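Side-chain contacts in penicillin-binding protein activator LpoB (Salmonella enterica subsp. enterica serovar Typhimurium, PDB 4Q6V), which probably regulates peptidoglycan synthesis as an outer-membrane lipoprotein needed for penicillin-binding protein 1B to function, here represented by its C-terminal domain: residues Leu26-Val31 against Glu46-Ala51; Pro9-Met14 against Ala53-Phe58. All coordinates share one frame; numbering follows the deposited sequence.

In the fold
Both contacts use helix 41-54, contact 1 along its length and contact 2 with the turn that follows it; their centres lie about 10 Å apart. Contact 1, 26-31 against 46-51, has its centre about 5 Å from the centre of the chain and fixes the helix against strand 25-35; contact 2, 9-14 against 53-58, is centred about 12 Å from that point and joins helix 3-15 to the turn. Each is largely buried and apolar, but contact 1 adds a water bridging Arg49 to the strand backbone, whereas contact 2 relies on a selenomethionine methyl against a ring. They meet directly: Leu26 CD2 is 3.9 Å from Phe58 CG, and Val11 CG2 is 4.2 Å from Leu48 CD1.

Contact 1: Leu26-Val31 against Glu46-Ala51; sequences LLVDSV and ETLRNA
The strand residue Val28 and the helical Arg49 bring their backbones closest, with CA atoms 7.0 Å apart; residues 26-28 are strand and 46-51 are helical throughout. Val28 points toward the helix and carries the contact with one branch. That branch is CG1, placed opposite the backbone N (chi1 176°), and it meets two neighbours on consecutive helix residues: Leu48 CD2 at 3.9 Å and Arg49 CG at 4.0 Å. The Val28 side chain approaches both at a slant, so methyl and methylene groups meet without any flat surface being involved. Leu48 also points toward the strand, and its CD2 branch reaches Val31 CG2 at 4.3 Å; one leucine methyl therefore touches both valines. Leu52 of the same helix packs on Val28, and Ser102 of strand 98-106 touches Leu48 and Val31.

Arg49 divides its side chain between two roles. The aliphatic CG lies against Val28, and a bend farther along the chain (chi3 58°) turns the guanidinium group so that a water can bridge it to the strand's backbone. Its NH1 gives a hydrogen bond to this water at 2.7 Å, and the same water donates to Val28 O at 3.0 Å. NH1 is also hydrogen-bonded to Val61 O, so two acceptors grip one nitrogen and restrict the group's rotation. At the far end of the contact, Thr45 OG1 is hydrogen-bonded to the backbone N of Val31, tying that residue to the helix directly.

Apolar residues from a helix laid on those of a strand are the usual core of a beta-alpha-beta unit, formed here by strand 25-35, helix 41-54 and strand 59-60.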
# COMPACT_ATOMS: atom_id res chain seq x y z
N LEU A 26 -6.09 2.04 -7.73
CA LEU A 26 -5.60 1.59 -6.41
C LEU A 26 -4.68 2.66 -5.86
O LEU A 26 -3.74 3.05 -6.52
CB LEU A 26 -4.96 0.22 -6.52
CG LEU A 26 -4.16 -0.22 -5.29
CD1 LEU A 26 -5.06 -0.63 -4.12
CD2 LEU A 26 -3.27 -1.37 -5.72
N LEU A 27 -4.95 3.14 -4.65
CA LEU A 27 -4.04 3.93 -3.90
C LEU A 27 -3.10 3.11 -3.01
O LEU A 27 -3.51 2.46 -2.07
CB LEU A 27 -4.82 4.95 -3.05
CG LEU A 27 -4.02 5.87 -2.14
CD1 LEU A 27 -2.84 6.46 -2.86
CD2 LEU A 27 -4.87 6.95 -1.48
N VAL A 28 -1.81 3.17 -3.32
CA VAL A 28 -0.81 2.36 -2.61
C VAL A 28 -0.12 3.20 -1.54
O VAL A 28 0.69 4.08 -1.84
CB VAL A 28 0.29 1.84 -3.59
CG1 VAL A 28 1.37 1.07 -2.83
CG2 VAL A 28 -0.34 0.97 -4.62
N ASP A 29 -0.48 2.95 -0.28
CA ASP A 29 0.10 3.70 0.82
C ASP A 29 1.57 3.25 0.94
O ASP A 29 1.90 2.11 0.60
CB ASP A 29 -0.72 3.50 2.09
CG ASP A 29 -0.67 4.68 3.04
OD1 ASP A 29 -0.05 5.71 2.70
OD2 ASP A 29 -1.28 4.53 4.13
N SER A 30 2.44 4.18 1.35
CA SER A 30 3.86 3.89 1.44
C SER A 30 4.08 2.90 2.59
O SER A 30 3.41 2.95 3.62
CB SER A 30 4.69 5.19 1.57
OG SER A 30 4.47 5.79 2.83
N VAL A 31 4.99 1.95 2.36
CA VAL A 31 5.31 0.93 3.34
C VAL A 31 5.81 1.62 4.62
O VAL A 31 6.70 2.50 4.60
CB VAL A 31 6.35 -0.07 2.82
CG1 VAL A 31 6.66 -1.16 3.83
CG2 VAL A 31 5.97 -0.65 1.46
N GLU A 46 8.33 1.37 -3.99
CA GLU A 46 8.54 1.21 -5.44
C GLU A 46 8.41 -0.22 -5.90
O GLU A 46 7.73 -0.53 -6.88
CB GLU A 46 9.87 1.78 -5.91
CG GLU A 46 9.85 3.29 -6.13
CD GLU A 46 8.97 3.72 -7.32
OE1 GLU A 46 9.05 3.06 -8.38
OE2 GLU A 46 8.19 4.70 -7.23
N THR A 47 9.03 -1.13 -5.15
CA THR A 47 8.89 -2.55 -5.46
C THR A 47 7.42 -2.96 -5.49
O THR A 47 6.98 -3.71 -6.35
CB THR A 47 9.70 -3.41 -4.45
OG1 THR A 47 11.09 -3.11 -4.60
CG2 THR A 47 9.50 -4.90 -4.66
N LEU A 48 6.68 -2.51 -4.48
CA LEU A 48 5.32 -2.87 -4.28
C LEU A 48 4.49 -2.36 -5.45
O LEU A 48 3.65 -3.09 -6.00
CB LEU A 48 4.78 -2.27 -2.95
CG LEU A 48 3.34 -2.72 -2.60
CD1 LEU A 48 3.17 -4.21 -2.67
CD2 LEU A 48 2.94 -2.17 -1.23
N ARG A 49 4.70 -1.10 -5.80
CA ARG A 49 3.94 -0.42 -6.86
C ARG A 49 4.17 -1.20 -8.17
O ARG A 49 3.25 -1.40 -8.99
CB ARG A 49 4.34 1.03 -6.97
CG ARG A 49 3.81 1.94 -5.86
CD ARG A 49 4.39 3.35 -5.99
NE ARG A 49 4.07 3.91 -7.28
CZ ARG A 49 3.04 4.70 -7.58
NH1 ARG A 49 2.21 5.11 -6.64
NH2 ARG A 49 2.84 5.12 -8.82
N ASN A 50 5.41 -1.69 -8.34
CA ASN A 50 5.73 -2.48 -9.54
C ASN A 50 5.01 -3.79 -9.60
O ASN A 50 4.36 -4.11 -10.59
CB ASN A 50 7.23 -2.63 -9.67
CG ASN A 50 7.91 -1.32 -10.06
OD1 ASN A 50 8.92 -0.93 -9.48
ND2 ASN A 50 7.35 -0.63 -11.04
N ALA A 51 5.07 -4.54 -8.50
CA ALA A 51 4.34 -5.79 -8.37
C ALA A 51 2.84 -5.61 -8.66
O ALA A 51 2.21 -6.48 -9.26
CB ALA A 51 4.52 -6.43 -7.01
O HOH W 1 2.24 5.52 -3.98

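Contact 2: Pro9-Met14 against Ala53-Phe58; sequences PLVSKM and ANNGKF
Met14, modelled as selenomethionine, meets Phe58 through its terminal methyl: CE lies 3.5 Å from Phe58 CZ and 3.6 Å from Phe58 CE2. The two side chains extend toward each other from opposing directions, and the methyl comes at the ring obliquely. The Met14 side chain is extended from CA to SE (chi2 -168°) before a final bend at chi3, 84°, sets the methyl beside these two ring carbons. One turn earlier on the same helix, Val11 CG1 packs against Asn55 CB at 4.2 Å, the two side chains crossing at about a right angle. This second touch is looser, and Asn55 is poorly ordered.

The turn after the helix probably helps to place the ring. Asn55 is the first residue to leave helical backbone angles, and Gly56 follows with a positive phi of 84°, a backbone conformation that suits glycine. Gly56 O then lies 3.8 Å above the plane of the Phe58 ring, offset toward its rim. Farther out, Leu52 touches Val11, Met14 and Phe58, while Leu15 and Val20 also touch Phe58; Leu117 of strand 112-119 touches Met14.

Together these contacts join helix 3-15 to the glycine-containing turn that leads from helix 41-54 into strand 59-60 of the mixed alpha-beta fold, with Leu52 extending the packing onto the helix itself.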
# COMPACT_ATOMS: atom_id res chain seq x y z
N PRO A 9 4.15 -13.16 -3.78
CA PRO A 9 3.13 -14.10 -3.38
C PRO A 9 1.91 -13.44 -2.74
O PRO A 9 0.82 -13.96 -2.86
CB PRO A 9 3.85 -15.00 -2.36
CG PRO A 9 5.18 -14.41 -2.11
CD PRO A 9 5.48 -13.54 -3.28
N LEU A 10 2.12 -12.32 -2.03
CA LEU A 10 1.03 -11.63 -1.31
C LEU A 10 0.17 -10.90 -2.33
O LEU A 10 -1.05 -10.93 -2.28
CB LEU A 10 1.60 -10.66 -0.31
CG LEU A 10 2.27 -11.22 0.95
CD1 LEU A 10 2.86 -10.14 1.83
CD2 LEU A 10 1.25 -12.02 1.73
N VAL A 11 0.81 -10.26 -3.30
CA VAL A 11 0.05 -9.61 -4.39
C VAL A 11 -0.77 -10.61 -5.18
O VAL A 11 -1.90 -10.36 -5.58
CB VAL A 11 0.96 -8.82 -5.32
CG1 VAL A 11 0.22 -8.46 -6.60
CG2 VAL A 11 1.45 -7.57 -4.60
N SER A 12 -0.19 -11.77 -5.42
CA SER A 12 -0.84 -12.84 -6.14
C SER A 12 -2.05 -13.35 -5.39
O SER A 12 -3.07 -13.53 -6.03
CB SER A 12 0.18 -13.98 -6.37
OG SER A 12 -0.45 -15.04 -7.06
N LYS A 13 -1.94 -13.52 -4.07
CA LYS A 13 -3.03 -13.94 -3.24
C LYS A 13 -4.11 -12.85 -3.08
O LYS A 13 -5.29 -13.14 -2.89
CB LYS A 13 -2.56 -14.27 -1.85
CG LYS A 13 -1.61 -15.45 -1.77
CD LYS A 13 -0.86 -15.57 -0.43
CE LYS A 13 -1.82 -15.40 0.75
NZ LYS A 13 -1.12 -15.38 2.07
N MSE A 14 -3.68 -11.59 -3.14
CA MSE A 14 -4.65 -10.48 -3.04
C MSE A 14 -5.48 -10.41 -4.31
O MSE A 14 -6.66 -10.11 -4.26
CB MSE A 14 -3.92 -9.16 -2.86
CG MSE A 14 -4.87 -7.99 -2.64
SE MSE A 14 -3.80 -6.36 -2.83
CE MSE A 14 -3.85 -6.20 -4.77
N ALA A 53 1.37 -2.90 -10.44
CA ALA A 53 1.21 -2.45 -11.81
C ALA A 53 1.41 -3.54 -12.84
O ALA A 53 0.85 -3.44 -13.92
CB ALA A 53 2.17 -1.31 -12.12
N ASN A 54 2.16 -4.58 -12.50
CA ASN A 54 2.51 -5.65 -13.43
C ASN A 54 1.55 -6.82 -13.29
O ASN A 54 1.09 -7.36 -14.30
CB ASN A 54 3.97 -6.13 -13.20
CG ASN A 54 5.00 -5.07 -13.57
OD1 ASN A 54 4.71 -4.04 -14.18
ND2 ASN A 54 6.25 -5.32 -13.19
N ASN A 55 1.28 -7.22 -12.05
CA ASN A 55 0.24 -8.23 -11.78
C ASN A 55 -1.10 -7.59 -11.43
O ASN A 55 -1.22 -6.87 -10.45
CB ASN A 55 0.64 -9.20 -10.67
CG ASN A 55 2.01 -9.82 -10.88
OD1 ASN A 55 2.77 -9.97 -9.92
ND2 ASN A 55 2.34 -10.20 -12.13
N GLY A 56 -2.10 -7.84 -12.25
CA GLY A 56 -3.44 -7.33 -11.98
C GLY A 56 -3.70 -5.90 -12.43
O GLY A 56 -4.79 -5.39 -12.18
N LYS A 57 -2.71 -5.28 -13.09
CA LYS A 57 -2.91 -4.22 -14.08
C LYS A 57 -3.71 -3.04 -13.47
O LYS A 57 -4.37 -2.29 -14.20
CB LYS A 57 -3.59 -4.76 -15.35
CG LYS A 57 -5.12 -4.59 -15.42
CD LYS A 57 -5.83 -5.19 -16.65
CE LYS A 57 -6.99 -6.11 -16.31
NZ LYS A 57 -6.60 -7.55 -16.43
N PHE A 58 -3.64 -2.86 -12.14
CA PHE A 58 -4.21 -1.69 -11.51
C PHE A 58 -3.68 -0.42 -12.15
O PHE A 58 -2.55 -0.40 -12.60
CB PHE A 58 -3.88 -1.63 -10.02
CG PHE A 58 -4.38 -2.80 -9.23
CD1 PHE A 58 -5.71 -2.89 -8.85
CD2 PHE A 58 -3.50 -3.83 -8.87
CE1 PHE A 58 -6.17 -3.97 -8.13
CE2 PHE A 58 -3.94 -4.90 -8.14
CZ PHE A 58 -5.29 -4.98 -7.77